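Local coordinates for protein glycerophosphodiester phosphodiesterase (Cytophaga hutchinsonii ATCC 33406, PDB 3CH0) that belongs to the glycerophosphoryl diester phosphodiesterase family and is built as a TIM-type alpha/beta barrel, at residues I191-L196 with L210-A215; Q132-I137 with T172-D177; L20-T25 with K108-V113; T58-E63 with I94-K99. All coordinates share one frame; numbering follows the deposited sequence.

Interaction 1. Residues I191-L196 with L210-A215. With EDO (1,2-ethanediol), chain F.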
loop_
_atom_site.group_PDB
_atom_site.type_symbol
_atom_site.label_atom_id
_atom_site.label_comp_id
_atom_site.label_asym_id
_atom_site.label_seq_id
_atom_site.Cartn_x
_atom_site.Cartn_y
_atom_site.Cartn_z
ATOM N N ILE A 191 -14.362 8.958 -1.016
ATOM C CA ILE A 191 -13.095 8.349 -0.618
ATOM C C ILE A 191 -11.975 8.890 -1.492
ATOM O O ILE A 191 -12.049 8.830 -2.704
ATOM C CB ILE A 191 -13.148 6.841 -0.703
ATOM C CG1 ILE A 191 -14.212 6.291 0.256
ATOM C CG2 ILE A 191 -11.719 6.223 -0.463
ATOM C CD1 ILE A 191 -14.471 4.799 0.056
ATOM N N LYS A 192 -11.002 9.541 -0.869
ATOM C CA LYS A 192 -9.865 10.142 -1.561
ATOM C C LYS A 192 -9.136 9.072 -2.393
ATOM O O LYS A 192 -9.008 7.959 -1.909
ATOM C CB LYS A 192 -8.856 10.744 -0.602
ATOM C CG LYS A 192 -9.315 12.032 0.075
ATOM C CD LYS A 192 -8.211 12.672 0.949
ATOM C CE LYS A 192 -7.813 11.803 2.165
ATOM N NZ LYS A 192 -8.906 11.557 3.126
ATOM N N LEU A 193 -8.685 9.423 -3.610
ATOM C CA LEU A 193 -7.950 8.491 -4.448
ATOM C C LEU A 193 -6.533 8.962 -4.669
ATOM O O LEU A 193 -6.259 10.158 -4.847
ATOM C CB LEU A 193 -8.677 8.308 -5.766
ATOM C CG LEU A 193 -10.115 7.829 -5.691
ATOM C CD1 LEU A 193 -10.691 7.690 -7.112
ATOM C CD2 LEU A 193 -10.225 6.494 -4.936
ATOM N N SER A 194 -5.628 7.979 -4.746
ATOM C CA SER A 194 -4.294 8.180 -5.159
ATOM C C SER A 194 -3.957 7.379 -6.426
ATOM O O SER A 194 -4.183 6.150 -6.514
ATOM C CB SER A 194 -3.347 7.732 -4.037
ATOM O OG SER A 194 -1.972 7.781 -4.505
ATOM N N TYR A 195 -3.400 8.097 -7.418
ATOM C CA TYR A 195 -3.046 7.532 -8.667
ATOM C C TYR A 195 -1.556 7.159 -8.700
ATOM O O TYR A 195 -0.665 8.004 -8.653
ATOM C CB TYR A 195 -3.315 8.627 -9.725
ATOM C CG TYR A 195 -2.988 8.338 -11.148
ATOM C CD1 TYR A 195 -3.120 7.058 -11.684
ATOM C CD2 TYR A 195 -2.729 9.394 -12.013
ATOM C CE1 TYR A 195 -2.886 6.819 -13.047
ATOM C CE2 TYR A 195 -2.502 9.188 -13.344
ATOM C CZ TYR A 195 -2.598 7.922 -13.868
ATOM O OH TYR A 195 -2.400 7.640 -15.224
ATOM N N LEU A 196 -1.334 5.851 -8.693
ATOM C CA LEU A 196 -0.016 5.276 -8.760
ATOM C C LEU A 196 0.451 5.225 -10.202
ATOM O O LEU A 196 -0.264 4.757 -11.089
ATOM C CB LEU A 196 0.020 3.870 -8.176
ATOM C CG LEU A 196 -0.174 3.767 -6.680
ATOM C CD1 LEU A 196 -0.481 2.337 -6.191
ATOM C CD2 LEU A 196 1.106 4.299 -6.013
ATOM N N LEU A 210 -7.002 9.389 -16.892
ATOM C CA LEU A 210 -8.156 9.430 -15.977
ATOM C C LEU A 210 -9.110 10.519 -16.429
ATOM O O LEU A 210 -8.682 11.495 -17.039
ATOM C CB LEU A 210 -7.727 9.754 -14.533
ATOM C CG LEU A 210 -6.929 8.665 -13.798
ATOM C CD1 LEU A 210 -6.421 9.228 -12.472
ATOM C CD2 LEU A 210 -7.737 7.432 -13.597
ATOM N N SER A 211 -10.385 10.356 -16.108
ATOM C CA SER A 211 -11.411 11.342 -16.434
ATOM C C SER A 211 -11.588 12.456 -15.394
ATOM O O SER A 211 -12.436 13.347 -15.552
ATOM C CB SER A 211 -12.757 10.612 -16.608
ATOM O OG SER A 211 -13.284 10.232 -15.331
ATOM N N PHE A 212 -10.779 12.441 -14.345
ATOM C CA PHE A 212 -10.908 13.343 -13.223
ATOM C C PHE A 212 -9.525 13.498 -12.620
ATOM O O PHE A 212 -8.581 12.733 -12.913
ATOM C CB PHE A 212 -11.864 12.747 -12.179
ATOM C CG PHE A 212 -11.340 11.496 -11.558
ATOM C CD1 PHE A 212 -11.447 10.295 -12.198
ATOM C CD2 PHE A 212 -10.737 11.545 -10.296
ATOM C CE1 PHE A 212 -10.900 9.134 -11.625
ATOM C CE2 PHE A 212 -10.222 10.381 -9.708
ATOM C CZ PHE A 212 -10.318 9.193 -10.384
ATOM N N THR A 213 -9.418 14.471 -11.744
ATOM C CA THR A 213 -8.159 14.771 -11.053
ATOM C C THR A 213 -8.254 14.114 -9.673
ATOM O O THR A 213 -9.088 14.488 -8.857
ATOM C CB THR A 213 -7.951 16.286 -10.890
ATOM O OG1 THR A 213 -7.942 16.871 -12.192
ATOM C CG2 THR A 213 -6.630 16.576 -10.191
ATOM N N PRO A 214 -7.361 13.147 -9.389
ATOM C CA PRO A 214 -7.384 12.480 -8.092
ATOM C C PRO A 214 -6.808 13.376 -6.993
ATOM O O PRO A 214 -6.178 14.405 -7.258
ATOM C CB PRO A 214 -6.451 11.269 -8.320
ATOM C CG PRO A 214 -5.467 11.768 -9.326
ATOM C CD PRO A 214 -6.284 12.684 -10.246
ATOM N N ALA A 215 -7.009 12.963 -5.752
ATOM C CA ALA A 215 -6.439 13.689 -4.639
ATOM C C ALA A 215 -4.889 13.717 -4.577
ATOM O O ALA A 215 -4.279 14.733 -4.175
ATOM C CB ALA A 215 -6.976 13.168 -3.305
HETATM C C1 EDO F . -9.206 15.830 -16.343
HETATM O O1 EDO F . -9.736 16.038 -15.024
HETATM C C2 EDO F . -8.677 14.405 -16.458
HETATM O O2 EDO F . -7.977 14.140 -17.685
HETATM O O HOH W 1 -9.795 11.804 -4.956
#
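Leu193 and Ala215 bring their CA atoms to 5.4 Å where the irregular loop 210-215 runs up to the extended backbone of 191-196. A water joins the two segments, accepting from Leu193 N at 3.0 Å and, more weakly, from Ala215 N. Beside it the Ala215 methyl packs on the strand backbone, CB lying 3.5 Å from Leu193 O and the same CB approaching Lys192 CB. The loop follows helix 203-207 and leads into strand 216-219, the parallel neighbour of strand 192-197 in the TIM barrel sheet, so it belongs to the beta-alpha-beta crossover from strand 192-197 through helix 203-207 to strand 216-219. Tyr195 carries its ring into the loop with CG anti to the backbone N (chi1 178°). Leu210 CD1 sits over one face of that ring, 3.8 Å from the centroid and 14° off the normal, in a CH-pi contact, while Pro214 CG packs 3.8 Å from Tyr195 CB at the root of the side chain. The phenol OH is tied to Gln206 O. Leu193 and Phe212 cross at about a right angle, and the methyl CD1 of the leucine touches ring atom CZ of the phenylalanine at 3.6 Å. The Phe212 ring also stacks with His185.

Interaction 2. Residues Q132-I137 with T172-D177. With EDO (1,2-ethanediol), chain O.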
loop_
_atom_site.group_PDB
_atom_site.type_symbol
_atom_site.label_atom_id
_atom_site.label_comp_id
_atom_site.label_asym_id
_atom_site.label_seq_id
_atom_site.Cartn_x
_atom_site.Cartn_y
_atom_site.Cartn_z
ATOM N N GLN A 132 -4.194 7.495 9.533
ATOM C CA GLN A 132 -4.703 7.455 8.182
ATOM C C GLN A 132 -4.248 6.158 7.489
ATOM O O GLN A 132 -3.297 5.486 7.931
ATOM C CB GLN A 132 -4.271 8.722 7.415
ATOM C CG GLN A 132 -4.950 9.952 7.948
ATOM C CD GLN A 132 -4.433 11.234 7.409
ATOM O OE1 GLN A 132 -3.652 11.924 8.080
ATOM N NE2 GLN A 132 -4.845 11.589 6.210
ATOM N N TYR A 133 -4.948 5.817 6.398
ATOM C CA TYR A 133 -4.766 4.594 5.671
ATOM C C TYR A 133 -4.574 4.939 4.184
ATOM O O TYR A 133 -5.287 5.783 3.654
ATOM C CB TYR A 133 -6.022 3.752 5.792
ATOM C CG TYR A 133 -6.432 3.387 7.173
ATOM C CD1 TYR A 133 -7.230 4.250 7.954
ATOM C CD2 TYR A 133 -6.060 2.181 7.732
ATOM C CE1 TYR A 133 -7.595 3.899 9.242
ATOM C CE2 TYR A 133 -6.477 1.782 8.993
ATOM C CZ TYR A 133 -7.210 2.677 9.776
ATOM O OH TYR A 133 -7.598 2.228 11.043
ATOM N N ASN A 134 -3.679 4.201 3.529
ATOM C CA ASN A 134 -3.516 4.280 2.095
ATOM C C ASN A 134 -3.486 2.852 1.606
ATOM O O ASN A 134 -2.455 2.142 1.729
ATOM C CB ASN A 134 -2.225 5.019 1.774
ATOM C CG ASN A 134 -2.069 5.291 0.291
ATOM O OD1 ASN A 134 -3.013 4.992 -0.491
ATOM N ND2 ASN A 134 -0.866 5.704 -0.131
ATOM N N GLY A 135 -4.633 2.390 1.092
ATOM C CA GLY A 135 -4.792 1.005 0.696
ATOM C C GLY A 135 -4.844 0.816 -0.786
ATOM O O GLY A 135 -5.627 1.461 -1.449
ATOM N N GLU A 136 -4.027 -0.128 -1.260
ATOM C CA GLU A 136 -3.851 -0.364 -2.707
ATOM C C GLU A 136 -4.714 -1.495 -3.187
ATOM O O GLU A 136 -4.614 -2.609 -2.703
ATOM C CB GLU A 136 -2.371 -0.623 -3.069
ATOM C CG GLU A 136 -2.143 -0.712 -4.608
ATOM C CD GLU A 136 -0.726 -0.751 -5.043
ATOM O OE1 GLU A 136 0.190 -0.500 -4.242
ATOM O OE2 GLU A 136 -0.542 -1.102 -6.261
ATOM N N ILE A 137 -5.574 -1.226 -4.161
ATOM C CA ILE A 137 -6.252 -2.271 -4.901
ATOM C C ILE A 137 -5.339 -2.875 -5.936
ATOM O O ILE A 137 -5.020 -2.215 -6.926
ATOM C CB ILE A 137 -7.622 -1.793 -5.491
ATOM C CG1 ILE A 137 -8.567 -1.593 -4.285
ATOM C CG2 ILE A 137 -8.232 -2.786 -6.474
ATOM C CD1 ILE A 137 -10.069 -1.568 -4.566
ATOM N N THR A 172 -7.391 6.700 2.045
ATOM C CA THR A 172 -7.111 6.915 0.623
ATOM C C THR A 172 -6.996 5.593 -0.069
ATOM O O THR A 172 -6.355 4.693 0.462
ATOM C CB THR A 172 -5.772 7.689 0.428
ATOM O OG1 THR A 172 -5.850 8.920 1.170
ATOM C CG2 THR A 172 -5.468 7.971 -1.045
ATOM N N LEU A 173 -7.646 5.461 -1.220
ATOM C CA LEU A 173 -7.633 4.241 -2.016
ATOM C C LEU A 173 -6.668 4.519 -3.173
ATOM O O LEU A 173 -6.861 5.475 -3.925
ATOM C CB LEU A 173 -9.031 3.906 -2.559
ATOM C CG LEU A 173 -9.235 2.545 -3.186
ATOM C CD1 LEU A 173 -8.462 2.404 -4.520
ATOM C CD2 LEU A 173 -8.994 1.380 -2.173
ATOM N N GLN A 174 -5.622 3.709 -3.272
ATOM C CA GLN A 174 -4.612 3.898 -4.298
ATOM C C GLN A 174 -4.634 2.757 -5.261
ATOM O O GLN A 174 -5.009 1.634 -4.936
ATOM C CB GLN A 174 -3.200 4.050 -3.745
ATOM C CG GLN A 174 -2.762 2.862 -2.930
ATOM C CD GLN A 174 -1.375 2.950 -2.283
ATOM O OE1 GLN A 174 -0.477 3.642 -2.788
ATOM N NE2 GLN A 174 -1.157 2.114 -1.232
ATOM N N SER A 175 -4.319 3.034 -6.530
ATOM C CA SER A 175 -4.191 1.951 -7.487
ATOM C C SER A 175 -3.406 2.389 -8.706
ATOM O O SER A 175 -3.427 3.554 -9.087
ATOM C CB SER A 175 -5.560 1.405 -7.946
ATOM O OG SER A 175 -5.452 0.173 -8.618
ATOM N N PHE A 176 -2.734 1.408 -9.324
ATOM C CA PHE A 176 -2.212 1.606 -10.670
ATOM C C PHE A 176 -3.296 1.454 -11.720
ATOM O O PHE A 176 -3.081 1.852 -12.916
ATOM C CB PHE A 176 -1.156 0.549 -11.001
ATOM C CG PHE A 176 0.162 0.774 -10.358
ATOM C CD1 PHE A 176 1.078 1.659 -10.896
ATOM C CD2 PHE A 176 0.532 0.080 -9.255
ATOM C CE1 PHE A 176 2.298 1.868 -10.303
ATOM C CE2 PHE A 176 1.779 0.281 -8.683
ATOM C CZ PHE A 176 2.637 1.216 -9.192
ATOM N N ASP A 177 -4.373 0.753 -11.370
ATOM C CA ASP A 177 -5.411 0.302 -12.332
ATOM C C ASP A 177 -6.387 1.442 -12.485
ATOM O O ASP A 177 -7.185 1.678 -11.596
ATOM C CB ASP A 177 -6.103 -0.949 -11.809
ATOM C CG ASP A 177 -7.020 -1.595 -12.818
ATOM O OD1 ASP A 177 -7.341 -0.958 -13.855
ATOM O OD2 ASP A 177 -7.399 -2.737 -12.558
HETATM C C1 EDO O . -2.069 14.244 4.796
HETATM O O1 EDO O . -3.249 13.420 4.756
HETATM C C2 EDO O . -1.363 14.215 6.158
HETATM O O2 EDO O . -2.283 14.559 7.215
HETATM O O HOH W 2 -5.241 8.541 3.781
HETATM O O HOH W 3 -0.210 6.335 -3.082
HETATM O O HOH W 4 -2.526 -1.224 -7.969
#
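Asn134 and Gln174 cross at about a right angle with their amide planes 31° apart, and Asn134 OD1 lies 3.2 Å from Gln174 CD. Gln174 CG stands between its own backbone N and carbonyl carbon (chi1 59°), which sets it 3.4 Å from Glu136 CA. A water links the two amides, accepting from Asn134 ND2 and donating to Gln174 OE1; Asn134 ND2 is also hydrogen-bonded to Gln12 and Gln174 NE2 to Glu41. On the same face of the sheet, the Glu136 carboxylate is turned 56° from the Phe176 ring and brings OE2 to its edge, 3.4 Å from Phe176 CD2. A second water donates to Glu136 OE2 and Ile137 O and accepts from Phe176 N, while Lys138 forms a salt bridge with OE2. The strands are joined by a parallel backbone ladder: Thr172 N to Tyr133 O, Gly135 N to Thr172 O, Gln174 N to Gly135 O and Ile137 N to Gln174 O. Leu173 CD2 packs 3.7 Å from Ile137 CG1. Ser175 OG donates to Ile137 O at 3.0 Å and accepts from Asp177 N, an ST turn just before helix 178-187. Strand 132-137, helix 151-164 and strand 171-175 make a beta-alpha-beta unit of the TIM barrel; citric acid, probably from the crystallisation liquor, is hydrogen-bonded to Glu136 OE1, consistent with a pocket at the C-terminal end of the strand.

Interaction 3. Residues L20-T25 with K108-V113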
loop_
_atom_site.group_PDB
_atom_site.type_symbol
_atom_site.label_atom_id
_atom_site.label_comp_id
_atom_site.label_asym_id
_atom_site.label_seq_id
_atom_site.Cartn_x
_atom_site.Cartn_y
_atom_site.Cartn_z
ATOM N N LEU A 20 11.661 -3.004 8.361
ATOM C CA LEU A 20 11.872 -3.337 9.758
ATOM C C LEU A 20 11.279 -4.663 10.169
ATOM O O LEU A 20 11.833 -5.384 11.015
ATOM C CB LEU A 20 11.236 -2.257 10.632
ATOM C CG LEU A 20 11.681 -0.800 10.327
ATOM C CD1 LEU A 20 10.968 0.213 11.265
ATOM C CD2 LEU A 20 13.209 -0.634 10.356
ATOM N N LEU A 21 10.116 -4.996 9.597
ATOM C CA LEU A 21 9.319 -6.142 10.012
ATOM C C LEU A 21 8.640 -6.748 8.792
ATOM O O LEU A 21 8.481 -6.050 7.788
ATOM C CB LEU A 21 8.254 -5.721 11.015
ATOM C CG LEU A 21 8.702 -5.544 12.485
ATOM C CD1 LEU A 21 7.600 -4.874 13.283
ATOM C CD2 LEU A 21 9.015 -6.945 13.074
ATOM N N PRO A 22 8.229 -8.023 8.875
ATOM C CA PRO A 22 7.530 -8.649 7.743
ATOM C C PRO A 22 6.422 -7.766 7.183
ATOM O O PRO A 22 5.584 -7.212 7.912
ATOM C CB PRO A 22 7.015 -9.941 8.324
ATOM C CG PRO A 22 8.069 -10.324 9.364
ATOM C CD PRO A 22 8.378 -8.986 9.997
ATOM N N GLU A 23 6.472 -7.546 5.876
ATOM C CA GLU A 23 5.548 -6.577 5.277
ATOM C C GLU A 23 4.078 -6.904 5.472
ATOM O O GLU A 23 3.682 -8.082 5.447
ATOM C CB GLU A 23 5.815 -6.553 3.774
ATOM C CG GLU A 23 5.432 -7.783 2.973
ATOM C CD GLU A 23 6.030 -7.759 1.594
ATOM O OE1 GLU A 23 7.266 -7.859 1.531
ATOM O OE2 GLU A 23 5.222 -7.795 0.602
ATOM N N ASN A 24 3.271 -5.879 5.610
ATOM C CA ASN A 24 1.825 -6.067 5.531
ATOM C C ASN A 24 1.283 -7.011 6.641
ATOM O O ASN A 24 0.244 -7.626 6.467
ATOM C CB ASN A 24 1.401 -6.538 4.135
ATOM C CG ASN A 24 1.265 -5.401 3.127
ATOM O OD1 ASN A 24 0.876 -4.277 3.457
ATOM N ND2 ASN A 24 1.593 -5.714 1.861
ATOM N N THR A 25 1.946 -6.968 7.804
ATOM C CA THR A 25 1.530 -7.785 8.945
ATOM C C THR A 25 1.090 -6.859 10.064
ATOM O O THR A 25 1.480 -5.698 10.177
ATOM C CB THR A 25 2.686 -8.691 9.426
ATOM O OG1 THR A 25 3.775 -7.880 9.886
ATOM C CG2 THR A 25 3.120 -9.646 8.316
ATOM N N LYS A 108 13.291 -7.855 10.783
ATOM C CA LYS A 108 13.151 -8.740 11.948
ATOM C C LYS A 108 12.363 -9.987 11.580
ATOM O O LYS A 108 11.229 -9.938 11.037
ATOM C CB LYS A 108 12.480 -8.015 13.121
ATOM C CG LYS A 108 12.082 -8.903 14.265
ATOM C CD LYS A 108 13.263 -9.361 15.056
ATOM C CE LYS A 108 12.788 -10.331 16.132
ATOM N NZ LYS A 108 13.781 -10.450 17.142
ATOM N N LYS A 109 12.926 -11.142 11.924
ATOM C CA LYS A 109 12.253 -12.379 11.648
ATOM C C LYS A 109 11.409 -12.775 12.817
ATOM O O LYS A 109 11.927 -13.084 13.900
ATOM C CB LYS A 109 13.275 -13.498 11.309
ATOM C CG LYS A 109 14.151 -13.224 10.154
ATOM C CD LYS A 109 13.380 -13.266 8.823
ATOM C CE LYS A 109 12.867 -11.896 8.424
ATOM N NZ LYS A 109 11.816 -11.974 7.411
ATOM N N VAL A 110 10.092 -12.777 12.588
ATOM C CA VAL A 110 9.061 -13.130 13.550
ATOM C C VAL A 110 7.954 -13.888 12.835
ATOM O O VAL A 110 7.719 -13.688 11.621
ATOM C CB VAL A 110 8.433 -11.909 14.263
ATOM C CG1 VAL A 110 9.480 -11.172 15.171
ATOM C CG2 VAL A 110 7.826 -10.929 13.243
ATOM N N PRO A 111 7.316 -14.831 13.521
ATOM C CA PRO A 111 6.161 -15.529 12.934
ATOM C C PRO A 111 5.076 -14.513 12.567
ATOM O O PRO A 111 4.766 -13.620 13.371
ATOM C CB PRO A 111 5.666 -16.461 14.064
ATOM C CG PRO A 111 6.886 -16.635 14.931
ATOM C CD PRO A 111 7.616 -15.303 14.898
ATOM N N ALA A 112 4.548 -14.606 11.331
ATOM C CA ALA A 112 3.479 -13.725 10.918
ATOM C C ALA A 112 2.678 -14.357 9.842
ATOM O O ALA A 112 3.209 -15.191 9.115
ATOM C CB ALA A 112 4.074 -12.395 10.437
ATOM N N VAL A 113 1.417 -13.964 9.765
ATOM C CA VAL A 113 0.548 -14.407 8.697
ATOM C C VAL A 113 -0.061 -13.207 8.005
ATOM O O VAL A 113 0.025 -12.100 8.490
ATOM C CB VAL A 113 -0.521 -15.402 9.192
ATOM C CG1 VAL A 113 0.196 -16.596 9.902
ATOM C CG2 VAL A 113 -1.550 -14.702 10.120
#
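Leu21 lays its CD2 methyl against the root of Lys108, 3.6 Å from CB, the two side chains side by side and pointing the same way in the modelled one of the lysine's two conformers. Next to them the Pro22 ring meets Val110 at about a right angle, with Pro22 CD 3.8 Å from Val110 CG2; the same CD rests 3.2 Å from Lys108 O. Farther on, the Ala112 methyl CB packs 3.6 Å from Thr25 CG2. The threonine's OG1 stands between its backbone N and carbonyl carbon (chi1 63°) and donates to Pro22 O at 2.8 Å, across the type II beta turn of Pro22 to Thr25. It also accepts from Ala28 N, which makes Thr25 the N-cap of helix 26-35. The turn lies in the loop joining strand 10-13 to helix 26-35 of the TIM barrel, and 108-113 comes from the long irregular run before helix 117-127. At the other end Lys108 N donates to Leu20 O over 2.9 Å; the bond is straight at the hydrogen (170°), but the donor stands above the carbonyl plane. With this one hydrogen bond across the segments and carbon contacts elsewhere, the two loops are held mainly by apolar packing, their direct polar link lying at the Leu20-Lys108 end.

Interaction 4. Residues T58-E63 with I94-K99. With EDO (1,2-ethanediol), chain G.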
loop_
_atom_site.group_PDB
_atom_site.type_symbol
_atom_site.label_atom_id
_atom_site.label_comp_id
_atom_site.label_asym_id
_atom_site.label_seq_id
_atom_site.Cartn_x
_atom_site.Cartn_y
_atom_site.Cartn_z
ATOM N N THR A 58 -1.442 -11.330 -5.192
ATOM C CA THR A 58 -2.537 -12.266 -5.185
ATOM C C THR A 58 -2.071 -13.715 -5.012
ATOM O O THR A 58 -2.905 -14.589 -5.138
ATOM C CB THR A 58 -3.387 -12.154 -6.446
ATOM O OG1 THR A 58 -2.544 -12.405 -7.568
ATOM C CG2 THR A 58 -3.949 -10.728 -6.562
ATOM N N PHE A 59 -0.777 -13.934 -4.837
ATOM C CA PHE A 59 -0.197 -15.262 -4.626
ATOM C C PHE A 59 0.790 -15.118 -3.451
ATOM O O PHE A 59 1.214 -14.005 -3.074
ATOM C CB PHE A 59 0.531 -15.792 -5.874
ATOM C CG PHE A 59 1.572 -14.862 -6.405
ATOM C CD1 PHE A 59 1.247 -13.853 -7.312
ATOM C CD2 PHE A 59 2.873 -14.920 -5.976
ATOM C CE1 PHE A 59 2.203 -12.996 -7.749
ATOM C CE2 PHE A 59 3.794 -14.084 -6.402
ATOM C CZ PHE A 59 3.470 -13.082 -7.319
ATOM N N PHE A 60 1.232 -16.263 -2.931
ATOM C CA PHE A 60 2.298 -16.244 -1.897
ATOM C C PHE A 60 3.656 -16.092 -2.519
ATOM O O PHE A 60 4.099 -16.942 -3.263
ATOM C CB PHE A 60 2.284 -17.517 -1.042
ATOM C CG PHE A 60 1.217 -17.509 -0.009
ATOM C CD1 PHE A 60 1.452 -16.955 1.270
ATOM C CD2 PHE A 60 -0.072 -17.969 -0.312
ATOM C CE1 PHE A 60 0.441 -16.920 2.225
ATOM C CE2 PHE A 60 -1.065 -17.931 0.616
ATOM C CZ PHE A 60 -0.819 -17.396 1.921
ATOM N N HIS A 61 4.318 -14.976 -2.230
ATOM C CA HIS A 61 5.532 -14.605 -2.909
ATOM C C HIS A 61 6.720 -15.343 -2.340
ATOM O O HIS A 61 6.883 -15.463 -1.094
ATOM C CB HIS A 61 5.746 -13.071 -2.799
ATOM C CG HIS A 61 6.671 -12.515 -3.828
ATOM N ND1 HIS A 61 8.037 -12.671 -3.774
ATOM C CD2 HIS A 61 6.422 -11.735 -4.913
ATOM C CE1 HIS A 61 8.588 -12.041 -4.796
ATOM N NE2 HIS A 61 7.628 -11.494 -5.524
ATOM N N HIS A 62 7.630 -15.747 -3.220
ATOM C CA HIS A 62 8.829 -16.470 -2.738
ATOM C C HIS A 62 9.765 -15.641 -1.824
ATOM O O HIS A 62 10.554 -16.218 -1.039
ATOM C CB HIS A 62 9.636 -17.017 -3.932
ATOM C CG HIS A 62 10.494 -16.010 -4.607
ATOM N ND1 HIS A 62 10.004 -15.122 -5.544
ATOM C CD2 HIS A 62 11.817 -15.764 -4.515
ATOM C CE1 HIS A 62 10.984 -14.355 -5.978
ATOM N NE2 HIS A 62 12.100 -14.738 -5.386
ATOM N N GLU A 63 9.726 -14.299 -1.870
ATOM C CA GLU A 63 10.656 -13.569 -1.086
ATOM C C GLU A 63 10.284 -13.651 0.368
ATOM O O GLU A 63 11.163 -13.456 1.227
ATOM C CB GLU A 63 10.762 -12.107 -1.531
ATOM C CG GLU A 63 11.499 -12.004 -2.841
ATOM C CD GLU A 63 11.723 -10.553 -3.263
ATOM O OE1 GLU A 63 10.753 -9.765 -3.202
ATOM O OE2 GLU A 63 12.861 -10.179 -3.635
ATOM N N ILE A 94 -0.323 -19.812 6.789
ATOM C CA ILE A 94 0.927 -19.830 6.059
ATOM C C ILE A 94 1.817 -18.672 6.567
ATOM O O ILE A 94 1.408 -17.477 6.567
ATOM C CB ILE A 94 0.657 -19.680 4.546
ATOM C CG1 ILE A 94 -0.118 -20.922 4.034
ATOM C CG2 ILE A 94 1.942 -19.522 3.794
ATOM C CD1 ILE A 94 -0.795 -20.808 2.660
ATOM N N ASP A 95 3.010 -19.017 7.044
ATOM C CA ASP A 95 3.902 -18.014 7.528
ATOM C C ASP A 95 4.478 -17.156 6.416
ATOM O O ASP A 95 4.959 -17.690 5.391
ATOM C CB ASP A 95 5.046 -18.669 8.284
ATOM C CG ASP A 95 5.983 -17.649 8.879
ATOM O OD1 ASP A 95 5.716 -17.205 10.046
ATOM O OD2 ASP A 95 6.928 -17.231 8.213
ATOM N N VAL A 96 4.440 -15.836 6.642
ATOM C CA VAL A 96 5.078 -14.850 5.769
ATOM C C VAL A 96 6.001 -13.904 6.522
ATOM O O VAL A 96 6.144 -12.722 6.173
ATOM C CB VAL A 96 3.992 -14.084 4.986
ATOM C CG1 VAL A 96 3.292 -15.049 3.983
ATOM C CG2 VAL A 96 3.050 -13.379 5.937
ATOM N N GLY A 97 6.661 -14.414 7.564
ATOM C CA GLY A 97 7.583 -13.586 8.298
ATOM C C GLY A 97 8.963 -14.133 8.659
ATOM O O GLY A 97 9.912 -13.385 8.939
HETATM N N MSE A 98 9.062 -15.463 8.678
HETATM C CA MSE A 98 10.316 -16.085 9.106
HETATM C C MSE A 98 11.373 -16.279 8.045
HETATM O O MSE A 98 12.556 -16.510 8.347
HETATM C CB MSE A 98 10.020 -17.457 9.735
HETATM C CG MSE A 98 9.293 -17.367 11.029
HETATM SE SE MSE A 98 10.303 -16.425 12.464
HETATM C CE MSE A 98 11.918 -17.572 12.539
ATOM N N LYS A 99 10.956 -16.263 6.787
ATOM C CA LYS A 99 11.916 -16.360 5.707
ATOM C C LYS A 99 12.721 -15.090 5.528
ATOM O O LYS A 99 12.191 -13.994 5.503
ATOM C CB LYS A 99 11.231 -16.692 4.376
ATOM C CG LYS A 99 12.193 -17.063 3.255
ATOM C CD LYS A 99 11.398 -17.512 2.039
ATOM C CE LYS A 99 12.213 -18.138 0.928
ATOM N NZ LYS A 99 11.294 -18.686 -0.120
HETATM C C1 EDO G . 3.517 -22.302 8.284
HETATM O O1 EDO G . 3.563 -21.976 6.877
HETATM C C2 EDO G . 3.651 -23.801 8.584
HETATM O O2 EDO G . 3.203 -24.133 9.922
#
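Lys99 NZ is gripped by two backbone carbonyls, donating to His62 O at 2.7 Å, in the carbonyl plane and on a lone pair, and also to Thr65 O. Both segments are loops of the TIM barrel protein: 58-63 joins strand 52-54 to the small hairpin of strands 67-68 and 71-72. Segment 94-99 lies between helices 88-91 and 117-127. The lysine chain is extended throughout, and its CE passes 3.2 Å from His62 O on the way to the bond. The other half of the contact is apolar. Ile94 CD1 lies over one face of the Phe60 ring, 3.5 Å from Phe60 CZ, and Ile94 CG2 touches Phe60 CE1 at 3.4 Å, while Val96 CG1 comes in at the ring edge, near the plane, 3.8 Å from Phe60 CD1. Val68 of the hairpin touches both Phe60 and Ile94. Each loop is also braced from within: Glu63 N donates to His61 ND1 in the plane of the imidazole, and Asp95 OD2 takes two backbone N-H groups. Asp95 OD2 accepts from Gly97 N, an Asx turn, from 55° above the carboxylate plane, and from Met98 N of a selenomethionine, an Asx motif, on its syn lone pair at 2.8 Å.

From the N terminus, interaction 3 opens first at 20-25 and closes at 108-113, spanning 82 residues. Interaction 4 opens and closes within that span, with 30 residues between 58-63 and 94-99. The two touch: Lys109 NZ probably donates to Lys99 O and Gly97 O, within the one loop that carries 94-99 and 108-113; through the two contacts this loop meets those of 20-25 and 58-63, on the same side of the chain's centre. Interaction 2 follows in series, bringing together neighbouring parallel strands around helix 151-164. Interaction 1 comes last, a short closure of 13 residues around helix 203-207. It adjoins interaction 2, where Ser194 N probably bonds Leu173 O. None of the closures cross.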